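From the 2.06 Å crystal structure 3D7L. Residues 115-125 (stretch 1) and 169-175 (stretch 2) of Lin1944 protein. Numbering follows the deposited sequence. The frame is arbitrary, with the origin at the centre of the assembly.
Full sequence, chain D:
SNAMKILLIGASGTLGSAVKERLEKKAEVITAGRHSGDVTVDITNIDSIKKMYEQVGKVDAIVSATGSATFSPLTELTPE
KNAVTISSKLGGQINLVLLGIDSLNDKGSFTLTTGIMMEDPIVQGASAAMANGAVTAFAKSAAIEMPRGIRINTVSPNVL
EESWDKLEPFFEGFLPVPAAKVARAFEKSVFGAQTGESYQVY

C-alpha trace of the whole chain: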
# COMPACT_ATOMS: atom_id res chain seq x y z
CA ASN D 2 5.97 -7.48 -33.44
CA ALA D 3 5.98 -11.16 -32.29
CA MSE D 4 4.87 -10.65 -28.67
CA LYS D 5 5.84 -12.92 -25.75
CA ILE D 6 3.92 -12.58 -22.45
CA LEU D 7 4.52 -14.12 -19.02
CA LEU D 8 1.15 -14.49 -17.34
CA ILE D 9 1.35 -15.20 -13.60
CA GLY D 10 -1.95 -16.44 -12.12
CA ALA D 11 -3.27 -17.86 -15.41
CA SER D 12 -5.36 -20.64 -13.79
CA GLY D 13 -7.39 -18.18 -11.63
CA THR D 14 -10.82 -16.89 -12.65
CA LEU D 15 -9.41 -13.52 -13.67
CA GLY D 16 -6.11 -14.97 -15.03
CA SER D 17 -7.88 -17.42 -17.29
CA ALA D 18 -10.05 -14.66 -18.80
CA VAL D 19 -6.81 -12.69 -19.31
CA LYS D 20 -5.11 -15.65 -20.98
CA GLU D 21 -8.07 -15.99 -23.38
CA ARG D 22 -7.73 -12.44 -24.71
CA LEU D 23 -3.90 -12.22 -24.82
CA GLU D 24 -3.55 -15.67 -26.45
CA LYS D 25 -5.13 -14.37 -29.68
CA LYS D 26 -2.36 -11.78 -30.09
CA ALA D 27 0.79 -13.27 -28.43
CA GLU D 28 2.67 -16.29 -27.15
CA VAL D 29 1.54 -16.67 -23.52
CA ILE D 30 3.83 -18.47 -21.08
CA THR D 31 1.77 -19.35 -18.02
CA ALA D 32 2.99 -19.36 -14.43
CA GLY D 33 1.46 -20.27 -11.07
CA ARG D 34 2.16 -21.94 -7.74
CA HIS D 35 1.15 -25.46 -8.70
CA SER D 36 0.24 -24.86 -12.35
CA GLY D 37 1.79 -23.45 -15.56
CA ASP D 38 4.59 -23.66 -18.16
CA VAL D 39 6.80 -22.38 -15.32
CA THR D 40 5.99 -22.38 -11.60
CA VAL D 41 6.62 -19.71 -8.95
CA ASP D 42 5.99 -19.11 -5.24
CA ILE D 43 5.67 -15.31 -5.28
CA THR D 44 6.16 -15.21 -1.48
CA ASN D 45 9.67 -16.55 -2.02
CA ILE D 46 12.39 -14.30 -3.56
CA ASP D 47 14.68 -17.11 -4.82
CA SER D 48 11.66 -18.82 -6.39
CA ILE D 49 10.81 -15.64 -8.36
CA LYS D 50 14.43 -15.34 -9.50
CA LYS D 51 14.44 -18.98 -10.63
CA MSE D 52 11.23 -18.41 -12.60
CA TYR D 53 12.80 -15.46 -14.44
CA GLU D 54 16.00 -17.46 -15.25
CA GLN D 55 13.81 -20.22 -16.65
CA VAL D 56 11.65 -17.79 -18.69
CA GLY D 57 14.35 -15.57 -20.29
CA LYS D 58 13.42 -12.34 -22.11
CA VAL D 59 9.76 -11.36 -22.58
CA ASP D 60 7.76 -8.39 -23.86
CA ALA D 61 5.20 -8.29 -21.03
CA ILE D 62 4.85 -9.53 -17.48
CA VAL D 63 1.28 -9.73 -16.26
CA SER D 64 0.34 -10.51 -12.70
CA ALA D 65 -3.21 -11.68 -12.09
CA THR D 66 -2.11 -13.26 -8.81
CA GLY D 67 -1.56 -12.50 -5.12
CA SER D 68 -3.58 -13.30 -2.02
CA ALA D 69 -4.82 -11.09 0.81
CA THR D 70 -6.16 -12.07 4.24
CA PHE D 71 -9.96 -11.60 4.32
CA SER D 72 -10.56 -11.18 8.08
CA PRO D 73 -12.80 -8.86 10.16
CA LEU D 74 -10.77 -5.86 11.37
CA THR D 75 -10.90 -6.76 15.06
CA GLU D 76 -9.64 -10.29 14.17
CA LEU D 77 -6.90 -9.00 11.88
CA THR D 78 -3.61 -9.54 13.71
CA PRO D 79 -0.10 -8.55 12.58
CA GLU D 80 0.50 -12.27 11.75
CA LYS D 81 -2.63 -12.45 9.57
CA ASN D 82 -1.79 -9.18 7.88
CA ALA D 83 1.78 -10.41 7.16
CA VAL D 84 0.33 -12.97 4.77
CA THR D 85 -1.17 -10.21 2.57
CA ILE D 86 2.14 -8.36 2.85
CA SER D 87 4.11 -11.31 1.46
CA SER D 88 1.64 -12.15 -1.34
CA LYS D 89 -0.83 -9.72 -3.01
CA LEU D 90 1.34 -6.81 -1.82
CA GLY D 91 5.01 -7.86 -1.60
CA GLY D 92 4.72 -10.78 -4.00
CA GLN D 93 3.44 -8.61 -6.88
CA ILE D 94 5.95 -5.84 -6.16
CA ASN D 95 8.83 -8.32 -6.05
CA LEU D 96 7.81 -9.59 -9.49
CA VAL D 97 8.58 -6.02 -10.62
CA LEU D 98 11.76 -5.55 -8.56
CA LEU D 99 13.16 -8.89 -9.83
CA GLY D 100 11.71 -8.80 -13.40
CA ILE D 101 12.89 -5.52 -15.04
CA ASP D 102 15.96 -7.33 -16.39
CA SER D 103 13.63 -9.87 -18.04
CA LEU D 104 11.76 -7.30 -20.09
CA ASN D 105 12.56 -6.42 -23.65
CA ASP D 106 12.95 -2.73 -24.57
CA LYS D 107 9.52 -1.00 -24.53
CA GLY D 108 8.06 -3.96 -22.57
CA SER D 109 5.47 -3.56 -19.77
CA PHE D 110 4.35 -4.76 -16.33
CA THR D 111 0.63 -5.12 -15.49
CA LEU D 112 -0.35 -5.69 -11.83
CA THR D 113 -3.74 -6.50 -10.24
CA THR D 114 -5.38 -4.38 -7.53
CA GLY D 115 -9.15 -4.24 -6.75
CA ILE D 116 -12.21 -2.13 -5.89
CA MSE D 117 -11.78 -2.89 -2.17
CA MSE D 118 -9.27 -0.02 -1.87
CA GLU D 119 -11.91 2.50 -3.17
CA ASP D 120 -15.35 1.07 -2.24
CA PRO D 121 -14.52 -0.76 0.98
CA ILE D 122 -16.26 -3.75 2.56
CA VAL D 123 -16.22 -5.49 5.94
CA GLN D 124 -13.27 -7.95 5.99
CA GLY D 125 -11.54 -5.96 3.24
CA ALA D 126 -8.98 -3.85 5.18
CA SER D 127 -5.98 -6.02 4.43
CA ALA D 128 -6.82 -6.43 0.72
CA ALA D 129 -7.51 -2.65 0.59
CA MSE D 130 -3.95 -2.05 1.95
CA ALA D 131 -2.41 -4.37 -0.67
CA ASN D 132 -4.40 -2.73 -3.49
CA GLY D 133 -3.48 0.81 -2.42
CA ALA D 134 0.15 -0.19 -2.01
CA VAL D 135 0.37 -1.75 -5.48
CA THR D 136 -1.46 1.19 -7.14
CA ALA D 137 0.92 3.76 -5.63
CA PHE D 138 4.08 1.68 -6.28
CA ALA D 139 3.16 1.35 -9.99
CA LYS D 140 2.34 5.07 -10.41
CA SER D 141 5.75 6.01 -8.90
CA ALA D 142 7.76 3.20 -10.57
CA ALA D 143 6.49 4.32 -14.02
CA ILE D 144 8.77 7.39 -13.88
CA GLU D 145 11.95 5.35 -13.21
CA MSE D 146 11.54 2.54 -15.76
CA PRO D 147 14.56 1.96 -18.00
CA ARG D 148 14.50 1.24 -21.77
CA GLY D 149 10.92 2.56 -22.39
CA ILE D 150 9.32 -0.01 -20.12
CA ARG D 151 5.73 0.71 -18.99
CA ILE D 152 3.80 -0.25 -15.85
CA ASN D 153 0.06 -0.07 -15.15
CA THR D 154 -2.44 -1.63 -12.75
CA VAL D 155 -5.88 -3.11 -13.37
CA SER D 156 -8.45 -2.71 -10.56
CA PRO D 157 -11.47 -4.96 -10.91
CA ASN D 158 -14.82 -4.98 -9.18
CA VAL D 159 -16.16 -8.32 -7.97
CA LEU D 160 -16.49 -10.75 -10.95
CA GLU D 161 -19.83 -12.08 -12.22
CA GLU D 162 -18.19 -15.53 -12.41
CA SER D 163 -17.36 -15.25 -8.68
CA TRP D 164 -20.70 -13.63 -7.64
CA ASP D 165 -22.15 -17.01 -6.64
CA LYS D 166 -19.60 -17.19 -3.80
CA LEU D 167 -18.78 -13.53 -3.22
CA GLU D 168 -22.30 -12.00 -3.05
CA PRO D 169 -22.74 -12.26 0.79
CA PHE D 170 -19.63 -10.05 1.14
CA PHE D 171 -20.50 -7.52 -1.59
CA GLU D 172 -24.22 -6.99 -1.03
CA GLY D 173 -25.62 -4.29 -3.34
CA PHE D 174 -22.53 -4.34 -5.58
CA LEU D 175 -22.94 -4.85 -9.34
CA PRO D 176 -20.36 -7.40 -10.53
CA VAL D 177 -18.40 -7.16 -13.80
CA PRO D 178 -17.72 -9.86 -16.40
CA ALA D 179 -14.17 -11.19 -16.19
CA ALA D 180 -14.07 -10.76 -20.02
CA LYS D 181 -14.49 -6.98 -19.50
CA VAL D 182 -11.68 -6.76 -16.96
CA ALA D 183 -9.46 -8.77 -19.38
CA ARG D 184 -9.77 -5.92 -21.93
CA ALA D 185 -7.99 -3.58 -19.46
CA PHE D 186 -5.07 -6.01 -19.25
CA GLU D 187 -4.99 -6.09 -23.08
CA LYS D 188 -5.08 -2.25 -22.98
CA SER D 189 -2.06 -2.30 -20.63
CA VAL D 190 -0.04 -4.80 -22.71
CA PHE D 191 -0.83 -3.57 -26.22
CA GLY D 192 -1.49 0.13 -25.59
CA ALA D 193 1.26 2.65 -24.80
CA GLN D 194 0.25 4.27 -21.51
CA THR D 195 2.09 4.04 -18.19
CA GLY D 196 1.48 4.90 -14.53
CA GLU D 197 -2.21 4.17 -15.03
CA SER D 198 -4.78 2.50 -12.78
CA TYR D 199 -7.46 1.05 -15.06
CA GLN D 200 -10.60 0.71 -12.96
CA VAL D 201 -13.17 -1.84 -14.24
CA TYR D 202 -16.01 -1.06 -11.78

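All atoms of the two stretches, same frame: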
# COMPACT_ATOMS: atom_id res chain seq x y z
N GLY D 115 -7.77 -3.89 -7.06
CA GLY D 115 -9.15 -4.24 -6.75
C GLY D 115 -9.96 -3.11 -6.13
O GLY D 115 -9.41 -2.23 -5.43
N ILE D 116 -11.27 -3.14 -6.38
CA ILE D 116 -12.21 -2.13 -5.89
C ILE D 116 -12.20 -1.98 -4.35
O ILE D 116 -12.64 -0.98 -3.83
CB ILE D 116 -13.66 -2.44 -6.38
CG1 ILE D 116 -14.54 -1.17 -6.34
CG2 ILE D 116 -14.23 -3.62 -5.61
CD1 ILE D 116 -15.91 -1.33 -6.91
N MSE D 117 -11.70 -2.97 -3.63
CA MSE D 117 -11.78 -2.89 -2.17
C MSE D 117 -10.99 -1.73 -1.56
O MSE D 117 -11.31 -1.28 -0.47
CB MSE D 117 -11.37 -4.20 -1.52
CG MSE D 117 -12.50 -5.17 -1.49
SE MSE D 117 -11.99 -6.77 -0.55
CE MSE D 117 -11.50 -7.85 -2.06
N MSE D 118 -9.97 -1.25 -2.28
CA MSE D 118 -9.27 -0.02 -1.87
C MSE D 118 -10.09 1.27 -2.02
O MSE D 118 -9.74 2.28 -1.41
CB MSE D 118 -7.96 0.11 -2.63
CG MSE D 118 -8.18 0.37 -4.13
SE MSE D 118 -6.51 0.79 -5.05
CE MSE D 118 -7.16 0.83 -6.87
N GLU D 119 -11.13 1.27 -2.85
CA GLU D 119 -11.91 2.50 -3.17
C GLU D 119 -13.36 2.47 -2.69
O GLU D 119 -13.96 3.51 -2.44
CB GLU D 119 -11.95 2.75 -4.69
CG GLU D 119 -10.59 2.63 -5.37
CD GLU D 119 -10.41 3.60 -6.57
OE1 GLU D 119 -10.63 4.83 -6.38
OE2 GLU D 119 -10.04 3.11 -7.68
N ASP D 120 -13.93 1.27 -2.60
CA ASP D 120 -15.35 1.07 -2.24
C ASP D 120 -15.34 -0.04 -1.20
O ASP D 120 -15.64 -1.20 -1.52
CB ASP D 120 -16.10 0.62 -3.49
CG ASP D 120 -17.61 0.71 -3.36
OD1 ASP D 120 -18.16 0.82 -2.23
OD2 ASP D 120 -18.26 0.66 -4.43
N PRO D 121 -14.92 0.30 0.05
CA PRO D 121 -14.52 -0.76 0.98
C PRO D 121 -15.66 -1.61 1.53
O PRO D 121 -16.81 -1.15 1.62
CB PRO D 121 -13.84 0.01 2.12
CG PRO D 121 -14.43 1.38 2.07
CD PRO D 121 -14.75 1.65 0.62
N ILE D 122 -15.31 -2.83 1.93
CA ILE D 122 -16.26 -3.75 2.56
C ILE D 122 -15.72 -4.30 3.89
O ILE D 122 -14.50 -4.27 4.15
CB ILE D 122 -16.62 -4.93 1.61
CG1 ILE D 122 -15.35 -5.71 1.25
CG2 ILE D 122 -17.43 -4.42 0.38
CD1 ILE D 122 -15.60 -7.12 0.78
N VAL D 123 -16.62 -4.81 4.71
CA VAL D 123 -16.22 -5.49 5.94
C VAL D 123 -15.39 -6.72 5.53
O VAL D 123 -15.72 -7.41 4.56
CB VAL D 123 -17.43 -5.86 6.82
CG1 VAL D 123 -16.98 -6.67 8.04
CG2 VAL D 123 -18.22 -4.59 7.26
N GLN D 124 -14.31 -6.94 6.27
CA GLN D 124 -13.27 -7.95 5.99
C GLN D 124 -12.23 -7.56 4.94
O GLN D 124 -11.25 -8.31 4.70
CB GLN D 124 -13.88 -9.32 5.66
CG GLN D 124 -14.70 -9.86 6.80
CD GLN D 124 -15.07 -11.32 6.62
OE1 GLN D 124 -16.24 -11.69 6.75
NE2 GLN D 124 -14.08 -12.15 6.34
N GLY D 125 -12.40 -6.38 4.34
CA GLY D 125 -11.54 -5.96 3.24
C GLY D 125 -10.30 -5.14 3.55
O GLY D 125 -9.59 -4.79 2.63
N PRO D 169 -22.52 -12.60 -0.64
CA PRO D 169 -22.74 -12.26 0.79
C PRO D 169 -21.80 -11.18 1.34
O PRO D 169 -22.14 -10.51 2.32
CB PRO D 169 -22.47 -13.59 1.50
CG PRO D 169 -22.84 -14.63 0.49
CD PRO D 169 -22.31 -14.06 -0.81
N PHE D 170 -20.65 -11.01 0.70
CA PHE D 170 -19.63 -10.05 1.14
C PHE D 170 -19.69 -8.72 0.40
O PHE D 170 -19.03 -7.76 0.82
CB PHE D 170 -18.21 -10.67 1.02
CG PHE D 170 -18.06 -11.92 1.80
CD1 PHE D 170 -17.89 -11.86 3.18
CD2 PHE D 170 -18.18 -13.17 1.18
CE1 PHE D 170 -17.79 -13.04 3.93
CE2 PHE D 170 -18.08 -14.35 1.91
CZ PHE D 170 -17.89 -14.28 3.30
N PHE D 171 -20.46 -8.68 -0.69
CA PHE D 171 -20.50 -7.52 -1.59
C PHE D 171 -21.96 -7.15 -1.86
O PHE D 171 -22.34 -6.85 -3.00
CB PHE D 171 -19.81 -7.87 -2.91
CG PHE D 171 -18.31 -7.86 -2.84
CD1 PHE D 171 -17.62 -9.02 -2.55
CD2 PHE D 171 -17.59 -6.70 -3.10
CE1 PHE D 171 -16.20 -9.01 -2.51
CE2 PHE D 171 -16.20 -6.66 -3.06
CZ PHE D 171 -15.50 -7.83 -2.77
N GLU D 172 -22.78 -7.20 -0.83
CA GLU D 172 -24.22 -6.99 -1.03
C GLU D 172 -24.51 -5.61 -1.64
O GLU D 172 -23.95 -4.59 -1.21
CB GLU D 172 -24.98 -7.18 0.29
CG GLU D 172 -25.00 -8.61 0.76
CD GLU D 172 -25.50 -8.75 2.17
OE1 GLU D 172 -24.83 -8.24 3.10
OE2 GLU D 172 -26.56 -9.36 2.37
N GLY D 173 -25.33 -5.57 -2.68
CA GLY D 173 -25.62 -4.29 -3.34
C GLY D 173 -24.59 -3.84 -4.37
O GLY D 173 -24.76 -2.81 -5.02
N PHE D 174 -23.51 -4.61 -4.52
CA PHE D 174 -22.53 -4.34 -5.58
C PHE D 174 -23.14 -4.85 -6.90
O PHE D 174 -24.13 -5.62 -6.90
CB PHE D 174 -21.18 -5.04 -5.29
CG PHE D 174 -20.23 -4.26 -4.38
CD1 PHE D 174 -18.99 -3.81 -4.87
CD2 PHE D 174 -20.54 -4.02 -3.02
CE1 PHE D 174 -18.07 -3.13 -4.04
CE2 PHE D 174 -19.62 -3.35 -2.17
CZ PHE D 174 -18.40 -2.89 -2.67
N LEU D 175 -22.58 -4.38 -8.01
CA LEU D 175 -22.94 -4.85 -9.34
C LEU D 175 -21.67 -5.43 -9.94
O LEU D 175 -20.75 -4.71 -10.23
CB LEU D 175 -23.46 -3.69 -10.20
CG LEU D 175 -24.00 -4.02 -11.59
CD1 LEU D 175 -24.95 -5.20 -11.55
CD2 LEU D 175 -24.68 -2.77 -12.22
O HOH W 1 -18.22 -7.86 3.58

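The contact is a small apolar packing of three phenylalanines against two isoleucines and a selenomethionine, with no direct hydrogen bond between the stretches and one water joining their backbones. Both segments are mostly loop and turn, each folded by its own hydrogen bonds; they come near each other at Ile-122 and Phe-171, whose CA atoms are 7.0 Å apart. In stretch 1, Ile-116 O, at the start of the 3-10 segment 116-118, accepts from Glu-119 N and Asp-120 N (both 2.9 Å), and a type II turn from Ile-122 is closed by Gly-125 N to Ile-122 O (3.0 Å). A second type II turn is closed by Phe-174 N to Phe-171 O (2.9 Å); Phe-171 and Phe-174, the two ends of this turn, both touch Ile-116 and Ile-122, and Gly-173 supplies the positive phi this turn needs.

Ile-122 is the hub. Its CB points toward stretch 2: CD1 lies over one face of the Phe-171 ring, 3.9 Å from the centroid of that ring, a CH-pi contact, and CG2 approaches Phe-174 CE2 at 3.5 Å. Ile-122 CD1 also lies 4.4 Å from Phe-170 CB. The edge of the Phe-171 ring meets the methyl of selenomethionine Met-117, Met-117 CE to Phe-171 CZ 4.1 Å. Ile-116 likewise serves both rings, with CD1 4.0 Å from Phe-174 CE1 and CG2 4.4 Å from Phe-171 CE2.

Polar atoms border this cluster. Asp-120 O sits 3.4 Å from Phe-174 CZ, near the ring plane, where the slightly positive C-H edge suits a carbonyl oxygen. Gln-124 OE1 meets the edge of the Phe-170 ring in the same way, 3.5 Å from Phe-170 CE1, while Gln-124 NE2 is hydrogen-bonded elsewhere in the structure. The O of water 1 lies 2.7 Å from Val-123 O and 2.9 Å from Phe-170 O and donates to both, linking two carbonyls that, both being acceptors, could not bond each other directly.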